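Local coordinates for protein ubiquitin-conjugating enzyme E2-21 kDa (Pichia angusta, PDB 5NL8) that acts as a peroxisomal E2 ubiquitin-conjugating enzyme, probably taking ubiquitin from E1 onto its own cysteine and passing it on to other proteins, at residues K12-V17 with F44-V49; S56-A61 with D173-Y178; P109-N114 with T169-L174. One frame throughout, in Å; residues are numbered along the deposited sequence.

Interaction 1 (K12-V17 with F44-V49); sequences KEYRAV and FRWSAV
Y14 on the N-terminal helix and W46 on a strand of the sheet meet ring to ring, and this one pair makes the whole contact between K12-V17 and F44-V49. Just before it, E13 turns its carboxylate to other partners: OE2 forms a salt bridge with R9, while OE1 takes hydrogen bonds from Y73 OH and L135 N. At Y14 the first torsion swings CG anti to the backbone N (chi1 175°), laying the phenol ring beside the far end of the indole. The stack is edge-to-face (T-shaped), with the benzo edge of W46 directed at one face of Y14; the centroids of the two six-membered rings lie 5.0 Å apart and the planes are inclined at 62°. W46 CZ3 stands 3.4 Å above the phenol plane, offset toward its rim, and is 3.5 Å from Y14 CD1. Its neighbour W46 CH2 comes as near to the root of the side chain, 3.5 Å from Y14 CB. This is the junction of the UBC fold at which helix 6-21 packs by the antiparallel four-stranded sheet, here against strand 45-51. P38 of the neighbouring strand 33-38 touches the side chains of both Y14 and W46, and W46 NE1 makes a weak hydrogen bond to L43 O. V17, one turn on, packs on L36 and Q136.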
loop_
_atom_site.group_PDB
_atom_site.type_symbol
_atom_site.label_atom_id
_atom_site.label_comp_id
_atom_site.label_asym_id
_atom_site.label_seq_id
_atom_site.Cartn_x
_atom_site.Cartn_y
_atom_site.Cartn_z
ATOM N N LYS A 12 -14.894 -14.740 -2.210
ATOM C CA LYS A 12 -15.462 -14.255 -3.465
ATOM C C LYS A 12 -14.716 -13.019 -3.959
ATOM O O LYS A 12 -14.373 -12.920 -5.138
ATOM C CB LYS A 12 -16.949 -13.942 -3.303
ATOM C CG LYS A 12 -17.680 -13.741 -4.621
ATOM C CD LYS A 12 -19.186 -13.792 -4.435
ATOM C CE LYS A 12 -19.610 -15.076 -3.743
ATOM N NZ LYS A 12 -19.837 -16.175 -4.718
ATOM N N GLU A 13 -14.450 -12.086 -3.053
ATOM C CA GLU A 13 -13.719 -10.873 -3.412
ATOM C C GLU A 13 -12.301 -11.188 -3.891
ATOM O O GLU A 13 -11.824 -10.623 -4.889
ATOM C CB GLU A 13 -13.665 -9.913 -2.225
ATOM C CG GLU A 13 -15.022 -9.418 -1.761
ATOM C CD GLU A 13 -14.922 -8.509 -0.550
ATOM O OE1 GLU A 13 -13.810 -8.016 -0.263
ATOM O OE2 GLU A 13 -15.953 -8.288 0.117
ATOM N N TYR A 14 -11.638 -12.094 -3.174
ATOM C CA TYR A 14 -10.286 -12.520 -3.527
ATOM C C TYR A 14 -10.244 -13.102 -4.937
ATOM O O TYR A 14 -9.390 -12.731 -5.746
ATOM C CB TYR A 14 -9.769 -13.546 -2.511
ATOM C CG TYR A 14 -8.415 -14.148 -2.839
ATOM C CD1 TYR A 14 -7.378 -13.364 -3.331
ATOM C CD2 TYR A 14 -8.170 -15.501 -2.636
ATOM C CE1 TYR A 14 -6.140 -13.916 -3.624
ATOM C CE2 TYR A 14 -6.934 -16.060 -2.924
ATOM C CZ TYR A 14 -5.923 -15.263 -3.417
ATOM O OH TYR A 14 -4.695 -15.816 -3.707
ATOM N N ARG A 15 -11.173 -14.008 -5.225
ATOM C CA ARG A 15 -11.260 -14.616 -6.545
ATOM C C ARG A 15 -11.571 -13.571 -7.612
ATOM O O ARG A 15 -11.047 -13.634 -8.729
ATOM C CB ARG A 15 -12.317 -15.720 -6.562
ATOM C CG ARG A 15 -12.023 -16.887 -5.626
ATOM C CD ARG A 15 -12.934 -18.072 -5.908
ATOM N NE ARG A 15 -12.692 -18.637 -7.234
ATOM C CZ ARG A 15 -13.415 -18.355 -8.315
ATOM N NH1 ARG A 15 -14.445 -17.521 -8.235
ATOM N NH2 ARG A 15 -13.115 -18.918 -9.478
ATOM N N ALA A 16 -12.419 -12.608 -7.262
ATOM C CA ALA A 16 -12.749 -11.522 -8.177
ATOM C C ALA A 16 -11.493 -10.751 -8.572
ATOM O O ALA A 16 -11.310 -10.415 -9.742
ATOM C CB ALA A 16 -13.775 -10.589 -7.554
ATOM N N VAL A 17 -10.625 -10.486 -7.597
ATOM C CA VAL A 17 -9.358 -9.801 -7.874
ATOM C C VAL A 17 -8.390 -10.671 -8.691
ATOM O O VAL A 17 -7.763 -10.191 -9.646
ATOM C CB VAL A 17 -8.666 -9.360 -6.565
ATOM C CG1 VAL A 17 -7.217 -8.964 -6.820
ATOM C CG2 VAL A 17 -9.429 -8.213 -5.926
ATOM N N PHE A 44 -8.332 -13.830 6.914
ATOM C CA PHE A 44 -8.458 -12.630 7.734
ATOM C C PHE A 44 -7.160 -11.835 7.841
ATOM O O PHE A 44 -7.112 -10.803 8.509
ATOM C CB PHE A 44 -8.956 -13.002 9.130
ATOM C CG PHE A 44 -10.402 -13.398 9.160
ATOM C CD1 PHE A 44 -10.778 -14.710 8.941
ATOM C CD2 PHE A 44 -11.387 -12.452 9.385
ATOM C CE1 PHE A 44 -12.111 -15.075 8.958
ATOM C CE2 PHE A 44 -12.720 -12.808 9.405
ATOM C CZ PHE A 44 -13.083 -14.122 9.192
ATOM N N ARG A 45 -6.112 -12.318 7.184
ATOM C CA ARG A 45 -4.878 -11.554 7.053
ATOM C C ARG A 45 -4.320 -11.707 5.642
ATOM O O ARG A 45 -4.161 -12.823 5.143
ATOM C CB ARG A 45 -3.852 -11.988 8.104
ATOM C CG ARG A 45 -4.187 -11.509 9.514
ATOM C CD ARG A 45 -3.188 -11.997 10.543
ATOM N NE ARG A 45 -1.946 -11.230 10.523
ATOM C CZ ARG A 45 -0.817 -11.620 11.106
ATOM N NH1 ARG A 45 -0.765 -12.777 11.754
ATOM N NH2 ARG A 45 0.265 -10.856 11.037
ATOM N N TRP A 46 -4.031 -10.570 5.013
ATOM C CA TRP A 46 -3.665 -10.505 3.601
ATOM C C TRP A 46 -2.353 -9.781 3.330
ATOM O O TRP A 46 -1.984 -8.844 4.031
ATOM C CB TRP A 46 -4.772 -9.807 2.809
ATOM C CG TRP A 46 -6.064 -10.515 2.886
ATOM C CD1 TRP A 46 -7.004 -10.404 3.868
ATOM C CD2 TRP A 46 -6.568 -11.474 1.954
ATOM N NE1 TRP A 46 -8.066 -11.233 3.601
ATOM C CE2 TRP A 46 -7.823 -11.899 2.427
ATOM C CE3 TRP A 46 -6.077 -12.010 0.758
ATOM C CZ2 TRP A 46 -8.597 -12.837 1.751
ATOM C CZ3 TRP A 46 -6.847 -12.943 0.090
ATOM C CH2 TRP A 46 -8.093 -13.347 0.588
ATOM N N SER A 47 -1.673 -10.222 2.279
ATOM C CA SER A 47 -0.510 -9.544 1.735
ATOM C C SER A 47 -0.840 -9.012 0.343
ATOM O O SER A 47 -1.403 -9.736 -0.485
ATOM C CB SER A 47 0.686 -10.494 1.672
ATOM O OG SER A 47 1.768 -9.901 0.981
ATOM N N ALA A 48 -0.501 -7.752 0.083
ATOM C CA ALA A 48 -0.752 -7.169 -1.233
ATOM C C ALA A 48 0.477 -6.459 -1.781
ATOM O O ALA A 48 1.403 -6.135 -1.040
ATOM C CB ALA A 48 -1.932 -6.205 -1.176
ATOM N N VAL A 49 0.481 -6.232 -3.090
ATOM C CA VAL A 49 1.533 -5.456 -3.737
ATOM C C VAL A 49 0.901 -4.411 -4.647
ATOM O O VAL A 49 0.083 -4.757 -5.508
ATOM C CB VAL A 49 2.489 -6.345 -4.563
ATOM C CG1 VAL A 49 3.488 -5.486 -5.327
ATOM C CG2 VAL A 49 3.215 -7.341 -3.665
#

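Interaction 2 (S56-A61 with D173-Y178); sequences SPFEDA and DLVHYY
P57 and F58, in the loop between strands 45-51 and 62-68, pack against V175 and H176 of helix 168-181: a mainly apolar contact between loop and helix, with no hydrogen bond between the two segments. The closest backbones are those of P57 and V175, with CA atoms 6.4 Å apart. V175 does most of the work from the helix side. Its CG1, anti to the backbone N (chi1 -180°), lies over one face of the F58 ring in a CH-pi contact, 4.1 Å from the centroid and 29° off the ring normal, and comes 3.7 Å from F58 CD1. V175 CG2 lies over the same face, toward F58 CZ (4.1 Å), while V175 CB touches P57 CB at 4.2 Å. The loop presents both residues through a type I beta turn from S56 to E59, closed by E59 N to S56 O at 3.1 Å. In the UBC fold this joins helix 168-181 to the loop between two strands of the antiparallel sheet. F58 starts away from the helix at CB, but its ring reaches back to V175 and also touches M108. With F58 cut back to an alanine, the V175 methyls would probably lose the ring face they lie on, opening a gap between turn and helix. H176 comes in at the margin: its CD2 approaches P57 O to 3.6 Å, the ring lying obliquely to that oxygen.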
loop_
_atom_site.group_PDB
_atom_site.type_symbol
_atom_site.label_atom_id
_atom_site.label_comp_id
_atom_site.label_asym_id
_atom_site.label_seq_id
_atom_site.Cartn_x
_atom_site.Cartn_y
_atom_site.Cartn_z
ATOM N N SER A 56 2.769 10.892 -10.003
ATOM C CA SER A 56 3.068 11.174 -8.606
ATOM C C SER A 56 4.547 10.884 -8.371
ATOM O O SER A 56 5.176 10.192 -9.169
ATOM C CB SER A 56 2.185 10.337 -7.675
ATOM O OG SER A 56 2.555 8.969 -7.711
ATOM N N PRO A 57 5.122 11.421 -7.286
ATOM C CA PRO A 57 6.526 11.085 -7.016
ATOM C C PRO A 57 6.731 9.603 -6.699
ATOM O O PRO A 57 7.868 9.135 -6.685
ATOM C CB PRO A 57 6.872 11.960 -5.805
ATOM C CG PRO A 57 5.556 12.356 -5.215
ATOM C CD PRO A 57 4.616 12.455 -6.369
ATOM N N PHE A 58 5.644 8.875 -6.467
ATOM C CA PHE A 58 5.726 7.455 -6.142
ATOM C C PHE A 58 5.681 6.566 -7.385
ATOM O O PHE A 58 5.744 5.343 -7.270
ATOM C CB PHE A 58 4.585 7.056 -5.198
ATOM C CG PHE A 58 4.575 7.806 -3.895
ATOM C CD1 PHE A 58 5.302 7.346 -2.807
ATOM C CD2 PHE A 58 3.831 8.965 -3.754
ATOM C CE1 PHE A 58 5.291 8.035 -1.606
ATOM C CE2 PHE A 58 3.818 9.658 -2.554
ATOM C CZ PHE A 58 4.549 9.192 -1.481
ATOM N N GLU A 59 5.574 7.174 -8.566
ATOM C CA GLU A 59 5.330 6.418 -9.799
ATOM C C GLU A 59 6.447 5.427 -10.129
ATOM O O GLU A 59 7.612 5.662 -9.807
ATOM C CB GLU A 59 5.127 7.371 -10.987
ATOM C CG GLU A 59 6.391 8.072 -11.462
ATOM C CD GLU A 59 6.158 8.935 -12.695
ATOM O OE1 GLU A 59 7.147 9.471 -13.241
ATOM O OE2 GLU A 59 4.990 9.078 -13.119
ATOM N N ASP A 60 6.065 4.318 -10.764
ATOM C CA ASP A 60 7.000 3.285 -11.214
ATOM C C ASP A 60 7.854 2.703 -10.087
ATOM O O ASP A 60 9.071 2.575 -10.217
ATOM C CB ASP A 60 7.908 3.834 -12.317
ATOM C CG ASP A 60 7.171 4.044 -13.625
ATOM O OD1 ASP A 60 6.261 3.243 -13.932
ATOM O OD2 ASP A 60 7.502 5.010 -14.346
ATOM N N ALA A 61 7.205 2.352 -8.983
ATOM C CA ALA A 61 7.862 1.650 -7.888
ATOM C C ALA A 61 6.812 0.860 -7.129
ATOM O O ALA A 61 5.647 1.255 -7.092
ATOM C CB ALA A 61 8.584 2.624 -6.970
ATOM N N ASP A 173 11.993 14.870 -4.166
ATOM C CA ASP A 173 13.385 14.458 -3.986
ATOM C C ASP A 173 13.545 13.453 -2.850
ATOM O O ASP A 173 14.329 12.509 -2.953
ATOM C CB ASP A 173 14.273 15.673 -3.723
ATOM C CG ASP A 173 14.533 16.486 -4.973
ATOM O OD1 ASP A 173 15.304 17.466 -4.893
ATOM O OD2 ASP A 173 13.974 16.142 -6.036
ATOM N N LEU A 174 12.802 13.662 -1.769
ATOM C CA LEU A 174 12.847 12.756 -0.628
ATOM C C LEU A 174 12.307 11.376 -1.018
ATOM O O LEU A 174 12.968 10.345 -0.793
ATOM C CB LEU A 174 12.054 13.340 0.543
ATOM C CG LEU A 174 12.607 13.147 1.957
ATOM C CD1 LEU A 174 14.095 13.454 2.014
ATOM C CD2 LEU A 174 11.846 14.021 2.933
ATOM N N VAL A 175 11.115 11.359 -1.620
ATOM C CA VAL A 175 10.520 10.091 -2.051
ATOM C C VAL A 175 11.459 9.350 -3.006
ATOM O O VAL A 175 11.716 8.153 -2.837
ATOM C CB VAL A 175 9.151 10.302 -2.732
ATOM C CG1 VAL A 175 8.560 8.974 -3.158
ATOM C CG2 VAL A 175 8.193 11.021 -1.788
ATOM N N HIS A 176 11.986 10.074 -3.991
ATOM C CA HIS A 176 12.957 9.520 -4.933
ATOM C C HIS A 176 14.170 8.932 -4.209
ATOM O O HIS A 176 14.665 7.864 -4.580
ATOM C CB HIS A 176 13.417 10.589 -5.934
ATOM C CG HIS A 176 12.399 10.919 -6.979
ATOM N ND1 HIS A 176 12.521 12.008 -7.823
ATOM C CD2 HIS A 176 11.240 10.311 -7.326
ATOM C CE1 HIS A 176 11.485 12.050 -8.637
ATOM N NE2 HIS A 176 10.690 11.033 -8.358
ATOM N N TYR A 177 14.643 9.629 -3.178
ATOM C CA TYR A 177 15.777 9.148 -2.391
ATOM C C TYR A 177 15.487 7.796 -1.751
ATOM O O TYR A 177 16.283 6.853 -1.868
ATOM C CB TYR A 177 16.154 10.157 -1.307
ATOM C CG TYR A 177 17.215 9.659 -0.344
ATOM C CD1 TYR A 177 18.549 9.570 -0.729
ATOM C CD2 TYR A 177 16.882 9.282 0.953
ATOM C CE1 TYR A 177 19.522 9.119 0.149
ATOM C CE2 TYR A 177 17.850 8.829 1.840
ATOM C CZ TYR A 177 19.168 8.750 1.430
ATOM O OH TYR A 177 20.132 8.302 2.304
ATOM N N TYR A 178 14.349 7.689 -1.073
ATOM C CA TYR A 178 14.047 6.422 -0.410
ATOM C C TYR A 178 13.787 5.301 -1.421
ATOM O O TYR A 178 14.177 4.158 -1.188
ATOM C CB TYR A 178 12.874 6.587 0.559
ATOM C CG TYR A 178 13.309 7.248 1.849
ATOM C CD1 TYR A 178 13.860 6.500 2.884
ATOM C CD2 TYR A 178 13.204 8.624 2.018
ATOM C CE1 TYR A 178 14.281 7.104 4.057
ATOM C CE2 TYR A 178 13.620 9.235 3.187
ATOM C CZ TYR A 178 14.158 8.471 4.201
ATOM O OH TYR A 178 14.568 9.081 5.361
#

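Interaction 3 (P109-N114 with T169-L174); sequences PHPNVN and TAYKDL
Y171 reaches from helix 168-181 to P111 and H110 in the loop that carries the HPN sequence of E2 enzymes, H110-P111-N112. Its CB leaves the helix with CG anti to the backbone N (chi1 -167°), which carries the phenol ring across to the loop. The first atom of the ring to meet the loop is CE2, 4.0 Å from P111 CG; that proline carbon lies at the edge of the ring, near its plane. CZ follows, facing P111 CD at 4.1 Å. At the tip, OH presses most closely on the proline, 3.2 Å from P111 CD, and comes obliquely to the imidazole, 4.2 Å from H110 CD2. M159 of helix 157-164 touches both Y171 and P111. The loop is braced by hydrogen bonds of its own: a type I beta turn runs from H110 to V113, and N112 N donates to H110 ND1 over 2.9 Å at a nearly straight 168°, tilted 18° out of the imidazole plane. P111 CD also covers one face of the imidazole. The side chain of H110 lies about 8 Å from that of C121, the predicted thioester-forming cysteine. No hydrogen bond crosses between the two segments, so this contact is van der Waals packing of the Y171 edge and hydroxyl on P111; H110 ND1 is satisfied within the loop by N112 N, while H110 NE2 bonds to the carbonyl oxygen of L145 and N112 ND2 donates to those of E150 and S153.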
loop_
_atom_site.group_PDB
_atom_site.type_symbol
_atom_site.label_atom_id
_atom_site.label_comp_id
_atom_site.label_asym_id
_atom_site.label_seq_id
_atom_site.Cartn_x
_atom_site.Cartn_y
_atom_site.Cartn_z
ATOM N N PRO A 109 7.771 7.041 2.956
ATOM C CA PRO A 109 7.669 8.427 3.423
ATOM C C PRO A 109 6.426 9.112 2.865
ATOM O O PRO A 109 6.345 9.406 1.669
ATOM C CB PRO A 109 8.950 9.068 2.889
ATOM C CG PRO A 109 9.249 8.308 1.651
ATOM C CD PRO A 109 8.725 6.906 1.840
ATOM N N HIS A 110 5.460 9.364 3.738
ATOM C CA HIS A 110 4.175 9.896 3.318
ATOM C C HIS A 110 3.494 10.562 4.504
ATOM O O HIS A 110 3.574 10.062 5.625
ATOM C CB HIS A 110 3.297 8.775 2.744
ATOM C CG HIS A 110 2.010 9.251 2.147
ATOM N ND1 HIS A 110 0.920 9.611 2.913
ATOM C CD2 HIS A 110 1.630 9.413 0.856
ATOM C CE1 HIS A 110 -0.070 9.980 2.119
ATOM N NE2 HIS A 110 0.334 9.866 0.868
ATOM N N PRO A 111 2.843 11.708 4.263
ATOM C CA PRO A 111 2.141 12.475 5.296
ATOM C C PRO A 111 1.187 11.649 6.167
ATOM O O PRO A 111 1.064 11.947 7.357
ATOM C CB PRO A 111 1.368 13.509 4.481
ATOM C CG PRO A 111 2.255 13.765 3.306
ATOM C CD PRO A 111 2.880 12.429 2.977
ATOM N N ASN A 112 0.543 10.631 5.602
ATOM C CA ASN A 112 -0.448 9.854 6.349
ATOM C C ASN A 112 0.039 8.460 6.761
ATOM O O ASN A 112 -0.767 7.567 7.025
ATOM C CB ASN A 112 -1.734 9.718 5.527
ATOM C CG ASN A 112 -2.308 11.061 5.108
ATOM O OD1 ASN A 112 -2.266 11.426 3.932
ATOM N ND2 ASN A 112 -2.860 11.795 6.065
ATOM N N VAL A 113 1.355 8.277 6.815
ATOM C CA VAL A 113 1.936 6.985 7.171
ATOM C C VAL A 113 2.998 7.106 8.266
ATOM O O VAL A 113 3.888 7.953 8.187
ATOM C CB VAL A 113 2.572 6.296 5.933
ATOM C CG1 VAL A 113 3.292 5.013 6.331
ATOM C CG2 VAL A 113 1.517 6.008 4.874
ATOM N N ASN A 114 2.892 6.258 9.287
ATOM C CA ASN A 114 3.919 6.142 10.320
ATOM C C ASN A 114 5.205 5.574 9.725
ATOM O O ASN A 114 5.240 4.421 9.297
ATOM C CB ASN A 114 3.418 5.259 11.470
ATOM C CG ASN A 114 4.352 5.258 12.677
ATOM O OD1 ASN A 114 5.558 5.054 12.551
ATOM N ND2 ASN A 114 3.787 5.482 13.857
ATOM N N THR A 169 9.363 20.188 -4.727
ATOM C CA THR A 169 10.649 19.653 -5.141
ATOM C C THR A 169 11.300 18.830 -4.035
ATOM O O THR A 169 11.843 17.758 -4.295
ATOM C CB THR A 169 11.608 20.778 -5.569
ATOM O OG1 THR A 169 10.989 21.570 -6.592
ATOM C CG2 THR A 169 12.911 20.197 -6.099
ATOM N N ALA A 170 11.237 19.326 -2.803
ATOM C CA ALA A 170 11.852 18.632 -1.674
ATOM C C ALA A 170 11.122 17.322 -1.375
ATOM O O ALA A 170 11.744 16.297 -1.100
ATOM C CB ALA A 170 11.868 19.528 -0.449
ATOM N N TYR A 171 9.796 17.384 -1.431
ATOM C CA TYR A 171 8.917 16.224 -1.307
ATOM C C TYR A 171 9.318 15.126 -2.298
ATOM O O TYR A 171 9.683 13.998 -1.910
ATOM C CB TYR A 171 7.475 16.681 -1.546
ATOM C CG TYR A 171 6.373 15.720 -1.166
ATOM C CD1 TYR A 171 5.947 14.736 -2.046
ATOM C CD2 TYR A 171 5.719 15.837 0.054
ATOM C CE1 TYR A 171 4.921 13.872 -1.710
ATOM C CE2 TYR A 171 4.693 14.978 0.400
ATOM C CZ TYR A 171 4.299 13.996 -0.486
ATOM O OH TYR A 171 3.278 13.139 -0.150
ATOM N N LYS A 172 9.266 15.485 -3.580
ATOM C CA LYS A 172 9.633 14.583 -4.666
ATOM C C LYS A 172 11.034 14.004 -4.485
ATOM O O LYS A 172 11.239 12.800 -4.635
ATOM C CB LYS A 172 9.550 15.308 -6.014
ATOM C CG LYS A 172 8.143 15.446 -6.582
ATOM C CD LYS A 172 8.148 16.307 -7.842
ATOM C CE LYS A 172 6.737 16.623 -8.319
ATOM N NZ LYS A 172 5.875 15.408 -8.392
ATOM N N ASP A 173 11.993 14.870 -4.166
ATOM C CA ASP A 173 13.385 14.458 -3.986
ATOM C C ASP A 173 13.545 13.453 -2.850
ATOM O O ASP A 173 14.329 12.509 -2.953
ATOM C CB ASP A 173 14.273 15.673 -3.723
ATOM C CG ASP A 173 14.533 16.486 -4.973
ATOM O OD1 ASP A 173 15.304 17.466 -4.893
ATOM O OD2 ASP A 173 13.974 16.142 -6.036
ATOM N N LEU A 174 12.802 13.662 -1.769
ATOM C CA LEU A 174 12.847 12.756 -0.628
ATOM C C LEU A 174 12.307 11.376 -1.018
ATOM O O LEU A 174 12.968 10.345 -0.793
ATOM C CB LEU A 174 12.054 13.340 0.543
ATOM C CG LEU A 174 12.607 13.147 1.957
ATOM C CD1 LEU A 174 14.095 13.454 2.014
ATOM C CD2 LEU A 174 11.846 14.021 2.933
#

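In the fold
All three contacts belong to one UBC fold, but they fall into two places. Interaction 1 lies on one side of the chain's centre, where helix 6-21 meets strand 45-51; interactions 2 and 3 lie on the opposite side, their centres about 26 and 28 Å from that of interaction 1. Those two are neighbours, about 8 Å between centres, and share helix 168-181, with D173 and L174 in both. F58 joins them directly, its CZ 3.7 Å from H110 CD2, as does P57 beside Y171. Along the chain interaction 1 closes first; segments 56-61 and 109-114 follow, and both pair with the same later helix, 168-181, which thus packs at once on the sheet's loop and the HPN loop near the predicted active site.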